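Local atomic coordinates of KLLA0E08119p (Kluyveromyces lactis, PDB entry 3VA7), a protein that probably carboxylates urea to urea-1-carboxylate with ATP, hydrogencarbonate and biotin, this piece holding the biotin carboxylase, carboxyltransferase and biotin-carrying domains of a longer enzyme that probably also hydrolyses allophanate. Residues G670-I675 against T839-G844; V730-A735 against D845-V850. All coordinates share one frame; numbering follows the deposited sequence.

Contact 1: G670-I675 against T839-G844; sequences GPHGSI and TYRQAG
Inside the carboxyltransferase domain, the loop that follows strand 662-669 is fastened to the end of strand 838-842 through Pro671 and Arg841. Arginine suits the place because its chain can serve several acceptors. Bent at chi3 (93°), it brings NE to 2.8 Å from Pro671 O, a hydrogen bond of 153° that reaches the oxygen from above the carbonyl plane. His672 covers one guanidinium face with ND1, lying 3.6 Å from Arg841 NE, the two planes tilted 47° apart. At the guanidinium edge Ser674 OG stands 2.9 Å from Arg841 NH2. Salt bridges from NH1 to Glu851 and from NH2 to Asp676 probably balance this buried charge. Pro671, after a cis peptide bond, sets CD 4.0 Å from Ala843 CB. Gly670 CA comes within 3.3 Å of Gln842 O in a C-H...O contact; its backbone angles would jam a CB against the preceding carbonyl O, hence glycine, and that CB would also meet Gln842 O. A water between Gly670 O and Gly844 N, whose N-H it accepts, bridges the backbones. Strand 847-852 pairs with strand 838-842 and its Leu849 packs on Pro671 and His672, while Ile824 of strand 824-828 touches Ser674 and Arg841.

Contact 2: V730-A735 against D845-V850; sequences VYSLGA and DRYILV. With NA (sodium ion), chain K; BTI (5-(hexahydro-2-oxo-1H-thieno[3,4-D]imidazol-6-yl)pentanal), chain B.
The Tyr847 ring carries Ser732 OG over one face, 3.3 Å from CD1 and displaced toward the rim, while Tyr731, its OH hydrogen-bonded to Phe756 N, lines the biotin pocket. The Arg846 guanidinium meets a water in its plane: NH2 donates to it at 2.7 Å, and the water donates on to Leu733 O, joining the two segments where no direct hydrogen bond does. Ser732 is small enough to lie on the tyrosine, and its OG is spoken for by Ala843 O. With chi1 at -38°, CG of Tyr847 stays beside the backbone N and the ring runs alongside the Ser732-Leu733 backbone, bringing its OH to 3.6 Å from Leu733 CD2. Leu733 CB also lies 3.7 Å from Arg846 NH2. Without the Tyr847 ring, as with an alanine at this position, a gap would probably open beside Ser732 and Leu733. A type II turn from Ser732 to Ala735 closes with Ala735 N bonded to Ser732 O; Gly734 has the positive phi (97°) it requires. Asp845 OD2 binds the sodium ion at 2.0 Å, together with Glu764. Farther along, Leu849 CD1 approaches Val730 O. The turn joins strands 725-730 and 735-739, strand 756-762 packs against Ser732 and Ala735, and Leu891 and Glu893 of strand 889-894 touch Tyr847.

From the N terminus the chain leaves strand 662-669 into 670-675, passes helix 680-688 and the hairpin 691-698/701-705, then strand 725-730, to 730-735, and reaches 839-844 and then 845-850 only after helix 786-802. Contact 1 thus closes a loop of 163 intervening residues and contact 2 one of 109; their segments alternate, so the loops cross rather than nest. Because 839-844 runs directly into 845-850, the later halves form adjacent strands of one antiparallel sheet, paired through Arg841 O and Leu849 N. Both contacts therefore tie carboxyltransferase subdomains A and B to this sheet at the start of C and D, and segment 730-735 also contributes Tyr731 to the biotin pocket.

Contact 1: G670-I675 against T839-G844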
loop_
_atom_site.group_PDB
_atom_site.type_symbol
_atom_site.label_atom_id
_atom_site.label_comp_id
_atom_site.label_asym_id
_atom_site.label_seq_id
_atom_site.Cartn_x
_atom_site.Cartn_y
_atom_site.Cartn_z
ATOM N N GLY A 670 0.683 34.463 5.704
ATOM C CA GLY A 670 1.110 33.613 6.854
ATOM C C GLY A 670 1.408 32.128 6.606
ATOM O O GLY A 670 0.806 31.538 5.733
ATOM N N PRO A 671 2.222 31.480 7.455
ATOM C CA PRO A 671 2.618 31.963 8.763
ATOM C C PRO A 671 3.771 32.897 8.768
ATOM O O PRO A 671 3.832 33.785 9.623
ATOM C CB PRO A 671 3.013 30.705 9.515
ATOM C CG PRO A 671 2.978 29.633 8.590
ATOM C CD PRO A 671 2.210 30.018 7.402
ATOM N N HIS A 672 4.703 32.728 7.844
ATOM C CA HIS A 672 5.984 33.412 8.031
ATOM C C HIS A 672 6.245 34.648 7.142
ATOM O O HIS A 672 7.325 35.197 7.151
ATOM C CB HIS A 672 7.124 32.403 8.054
ATOM C CG HIS A 672 6.898 31.276 9.011
ATOM N ND1 HIS A 672 6.878 31.455 10.376
ATOM C CD2 HIS A 672 6.659 29.953 8.804
ATOM C CE1 HIS A 672 6.628 30.302 10.973
ATOM N NE2 HIS A 672 6.486 29.376 10.041
ATOM N N GLY A 673 5.217 35.124 6.431
ATOM C CA GLY A 673 5.345 36.365 5.611
ATOM C C GLY A 673 5.453 37.603 6.507
ATOM O O GLY A 673 4.639 38.515 6.406
ATOM N N SER A 674 6.460 37.633 7.382
ATOM C CA SER A 674 6.625 38.727 8.348
ATOM C C SER A 674 8.091 39.025 8.445
ATOM O O SER A 674 8.893 38.178 8.055
ATOM C CB SER A 674 6.123 38.311 9.710
ATOM O OG SER A 674 6.863 37.208 10.154
ATOM N N ILE A 675 8.458 40.205 8.948
ATOM C CA ILE A 675 9.840 40.708 8.745
ATOM C C ILE A 675 10.853 40.173 9.783
ATOM O O ILE A 675 12.026 40.547 9.752
ATOM C CB ILE A 675 9.912 42.277 8.620
ATOM C CG1 ILE A 675 9.462 42.977 9.925
ATOM C CG2 ILE A 675 9.039 42.774 7.497
ATOM C CD1 ILE A 675 9.794 44.502 9.969
ATOM N N THR A 839 3.374 33.023 20.179
ATOM C CA THR A 839 3.112 33.715 18.931
ATOM C C THR A 839 2.099 32.922 18.135
ATOM O O THR A 839 2.306 31.755 17.864
ATOM C CB THR A 839 4.389 33.904 18.157
ATOM O OG1 THR A 839 5.362 34.417 19.072
ATOM C CG2 THR A 839 4.204 34.890 16.983
ATOM N N TYR A 840 1.004 33.590 17.793
ATOM C CA TYR A 840 -0.099 33.026 17.082
ATOM C C TYR A 840 -0.028 33.533 15.642
ATOM O O TYR A 840 -0.069 34.762 15.404
ATOM C CB TYR A 840 -1.404 33.446 17.764
ATOM C CG TYR A 840 -1.572 32.892 19.184
ATOM C CD1 TYR A 840 -1.166 33.624 20.327
ATOM C CD2 TYR A 840 -2.139 31.639 19.384
ATOM C CE1 TYR A 840 -1.332 33.091 21.619
ATOM C CE2 TYR A 840 -2.332 31.121 20.667
ATOM C CZ TYR A 840 -1.916 31.838 21.783
ATOM O OH TYR A 840 -2.117 31.243 23.042
ATOM N N ARG A 841 0.127 32.600 14.687
ATOM C CA ARG A 841 0.206 32.971 13.274
ATOM C C ARG A 841 -0.929 32.362 12.456
ATOM O O ARG A 841 -1.347 31.205 12.654
ATOM C CB ARG A 841 1.559 32.645 12.628
ATOM C CG ARG A 841 2.726 32.850 13.518
ATOM C CD ARG A 841 4.059 32.402 12.932
ATOM N NE ARG A 841 4.641 33.551 12.303
ATOM C CZ ARG A 841 5.682 34.175 12.788
ATOM N NH1 ARG A 841 6.253 33.724 13.894
ATOM N NH2 ARG A 841 6.145 35.238 12.156
ATOM N N GLN A 842 -1.463 33.198 11.587
ATOM C CA GLN A 842 -2.479 32.772 10.718
ATOM C C GLN A 842 -1.824 31.827 9.717
ATOM O O GLN A 842 -0.829 32.189 9.097
ATOM C CB GLN A 842 -2.982 34.009 9.987
ATOM C CG GLN A 842 -3.900 33.710 8.820
ATOM C CD GLN A 842 -4.439 34.990 8.213
ATOM O OE1 GLN A 842 -5.649 35.266 8.254
ATOM N NE2 GLN A 842 -3.534 35.795 7.669
ATOM N N ALA A 843 -2.394 30.650 9.516
ATOM C CA ALA A 843 -1.763 29.655 8.643
ATOM C C ALA A 843 -2.777 28.954 7.774
ATOM O O ALA A 843 -3.027 27.752 7.926
ATOM C CB ALA A 843 -0.964 28.630 9.485
ATOM N N GLY A 844 -3.366 29.707 6.876
ATOM C CA GLY A 844 -4.412 29.179 6.037
ATOM C C GLY A 844 -5.797 29.463 6.573
ATOM O O GLY A 844 -6.014 29.665 7.741
HETATM O O HOH W 1 -2.164 32.038 6.249
#

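Contact 2: V730-A735 against D845-V850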
loop_
_atom_site.group_PDB
_atom_site.type_symbol
_atom_site.label_atom_id
_atom_site.label_comp_id
_atom_site.label_asym_id
_atom_site.label_seq_id
_atom_site.Cartn_x
_atom_site.Cartn_y
_atom_site.Cartn_z
ATOM N N VAL A 730 4.375 22.019 11.890
ATOM C CA VAL A 730 3.487 21.312 10.952
ATOM C C VAL A 730 2.907 22.303 9.989
ATOM O O VAL A 730 2.575 23.443 10.353
ATOM C CB VAL A 730 2.402 20.524 11.628
ATOM C CG1 VAL A 730 1.616 19.707 10.600
ATOM C CG2 VAL A 730 3.034 19.586 12.702
ATOM N N TYR A 731 2.860 21.915 8.740
ATOM C CA TYR A 731 2.560 22.864 7.706
ATOM C C TYR A 731 1.079 22.803 7.438
ATOM O O TYR A 731 0.408 21.814 7.757
ATOM C CB TYR A 731 3.211 22.442 6.395
ATOM C CG TYR A 731 4.688 22.478 6.321
ATOM C CD1 TYR A 731 5.441 23.298 7.143
ATOM C CD2 TYR A 731 5.349 21.721 5.356
ATOM C CE1 TYR A 731 6.878 23.338 7.023
ATOM C CE2 TYR A 731 6.727 21.745 5.217
ATOM C CZ TYR A 731 7.498 22.548 6.026
ATOM O OH TYR A 731 8.880 22.560 5.830
ATOM N N SER A 732 0.606 23.800 6.720
ATOM C CA SER A 732 -0.788 23.806 6.278
ATOM C C SER A 732 -0.938 23.306 4.857
ATOM O O SER A 732 -0.155 23.673 3.985
ATOM C CB SER A 732 -1.311 25.245 6.339
ATOM O OG SER A 732 -1.386 25.677 7.688
ATOM N N LEU A 733 -1.953 22.490 4.612
ATOM C CA LEU A 733 -2.380 22.256 3.241
ATOM C C LEU A 733 -2.443 23.600 2.491
ATOM O O LEU A 733 -3.092 24.597 2.945
ATOM C CB LEU A 733 -3.723 21.604 3.244
ATOM C CG LEU A 733 -3.819 20.126 2.931
ATOM C CD1 LEU A 733 -2.477 19.450 2.512
ATOM C CD2 LEU A 733 -4.525 19.384 4.099
ATOM N N GLY A 734 -1.702 23.659 1.387
ATOM C CA GLY A 734 -1.728 24.805 0.536
ATOM C C GLY A 734 -0.571 25.729 0.842
ATOM O O GLY A 734 -0.390 26.740 0.145
ATOM N N ALA A 735 0.218 25.425 1.874
ATOM C CA ALA A 735 1.275 26.356 2.294
ATOM C C ALA A 735 2.311 26.530 1.185
ATOM O O ALA A 735 2.558 25.611 0.337
ATOM C CB ALA A 735 1.958 25.861 3.557
ATOM N N ASP A 845 -6.716 29.558 5.653
ATOM C CA ASP A 845 -8.157 29.486 5.839
ATOM C C ASP A 845 -8.600 28.549 7.060
ATOM O O ASP A 845 -9.657 28.732 7.657
ATOM C CB ASP A 845 -8.574 28.928 4.436
ATOM C CG ASP A 845 -10.014 28.915 4.226
ATOM O OD1 ASP A 845 -10.477 29.733 3.452
ATOM O OD2 ASP A 845 -10.763 28.072 4.790
ATOM N N ARG A 846 -7.801 27.516 7.373
ATOM C CA ARG A 846 -8.231 26.388 8.235
ATOM C C ARG A 846 -7.409 26.190 9.519
ATOM O O ARG A 846 -7.644 25.230 10.272
ATOM C CB ARG A 846 -8.157 25.046 7.479
ATOM C CG ARG A 846 -9.362 24.705 6.622
ATOM C CD ARG A 846 -9.138 23.509 5.769
ATOM N NE ARG A 846 -8.167 23.818 4.721
ATOM C CZ ARG A 846 -7.764 22.946 3.788
ATOM N NH1 ARG A 846 -8.258 21.704 3.765
ATOM N NH2 ARG A 846 -6.917 23.343 2.850
ATOM N N TYR A 847 -6.443 27.062 9.787
ATOM C CA TYR A 847 -5.601 26.780 10.919
ATOM C C TYR A 847 -4.936 27.997 11.440
ATOM O O TYR A 847 -4.656 28.953 10.684
ATOM C CB TYR A 847 -4.385 25.946 10.518
ATOM C CG TYR A 847 -4.496 24.859 9.497
ATOM C CD1 TYR A 847 -4.636 25.147 8.105
ATOM C CD2 TYR A 847 -4.369 23.544 9.915
ATOM C CE1 TYR A 847 -4.688 24.141 7.190
ATOM C CE2 TYR A 847 -4.387 22.514 9.010
ATOM C CZ TYR A 847 -4.526 22.805 7.659
ATOM O OH TYR A 847 -4.543 21.712 6.855
ATOM N N ILE A 848 -4.588 27.879 12.716
ATOM C CA ILE A 848 -3.792 28.861 13.415
ATOM C C ILE A 848 -2.573 28.098 13.915
ATOM O O ILE A 848 -2.702 27.039 14.515
ATOM C CB ILE A 848 -4.579 29.462 14.645
ATOM C CG1 ILE A 848 -5.820 30.304 14.190
ATOM C CG2 ILE A 848 -3.677 30.238 15.552
ATOM C CD1 ILE A 848 -6.507 31.184 15.374
ATOM N N LEU A 849 -1.391 28.619 13.634
ATOM C CA LEU A 849 -0.184 28.042 14.145
ATOM C C LEU A 849 0.208 28.699 15.482
ATOM O O LEU A 849 0.378 29.923 15.526
ATOM C CB LEU A 849 0.902 28.237 13.086
ATOM C CG LEU A 849 2.306 27.664 13.385
ATOM C CD1 LEU A 849 2.308 26.147 13.381
ATOM C CD2 LEU A 849 3.367 28.212 12.402
ATOM N N VAL A 850 0.384 27.912 16.544
ATOM C CA VAL A 850 0.814 28.447 17.868
ATOM C C VAL A 850 2.303 28.161 18.043
ATOM O O VAL A 850 2.729 26.990 18.043
ATOM C CB VAL A 850 0.046 27.741 19.063
ATOM C CG1 VAL A 850 0.444 28.276 20.387
ATOM C CG2 VAL A 850 -1.423 27.883 18.934
HETATM NA NA NA K . -12.483 26.969 4.985
HETATM C C11 BTI B . 8.002 18.185 -4.382
HETATM O O11 BTI B . 9.264 18.051 -4.427
HETATM C C10 BTI B . 7.196 18.610 -3.118
HETATM C C9 BTI B . 8.124 18.752 -1.913
HETATM C C8 BTI B . 7.538 19.458 -0.698
HETATM C C7 BTI B . 8.575 20.035 0.289
HETATM C C2 BTI B . 9.667 19.074 0.710
HETATM S S1 BTI B . 9.041 17.623 1.505
HETATM C C6 BTI B . 10.537 17.297 2.370
HETATM C C5 BTI B . 11.277 18.606 2.541
HETATM N N3 BTI B . 10.939 18.972 3.892
HETATM C C3 BTI B . 10.140 20.006 3.913
HETATM O O3 BTI B . 9.722 20.577 5.025
HETATM N N2 BTI B . 9.846 20.434 2.703
HETATM C C4 BTI B . 10.624 19.713 1.703
HETATM O O HOH W 2 -5.564 25.692 2.814
HETATM O O HOH W 3 -13.645 24.360 5.672
#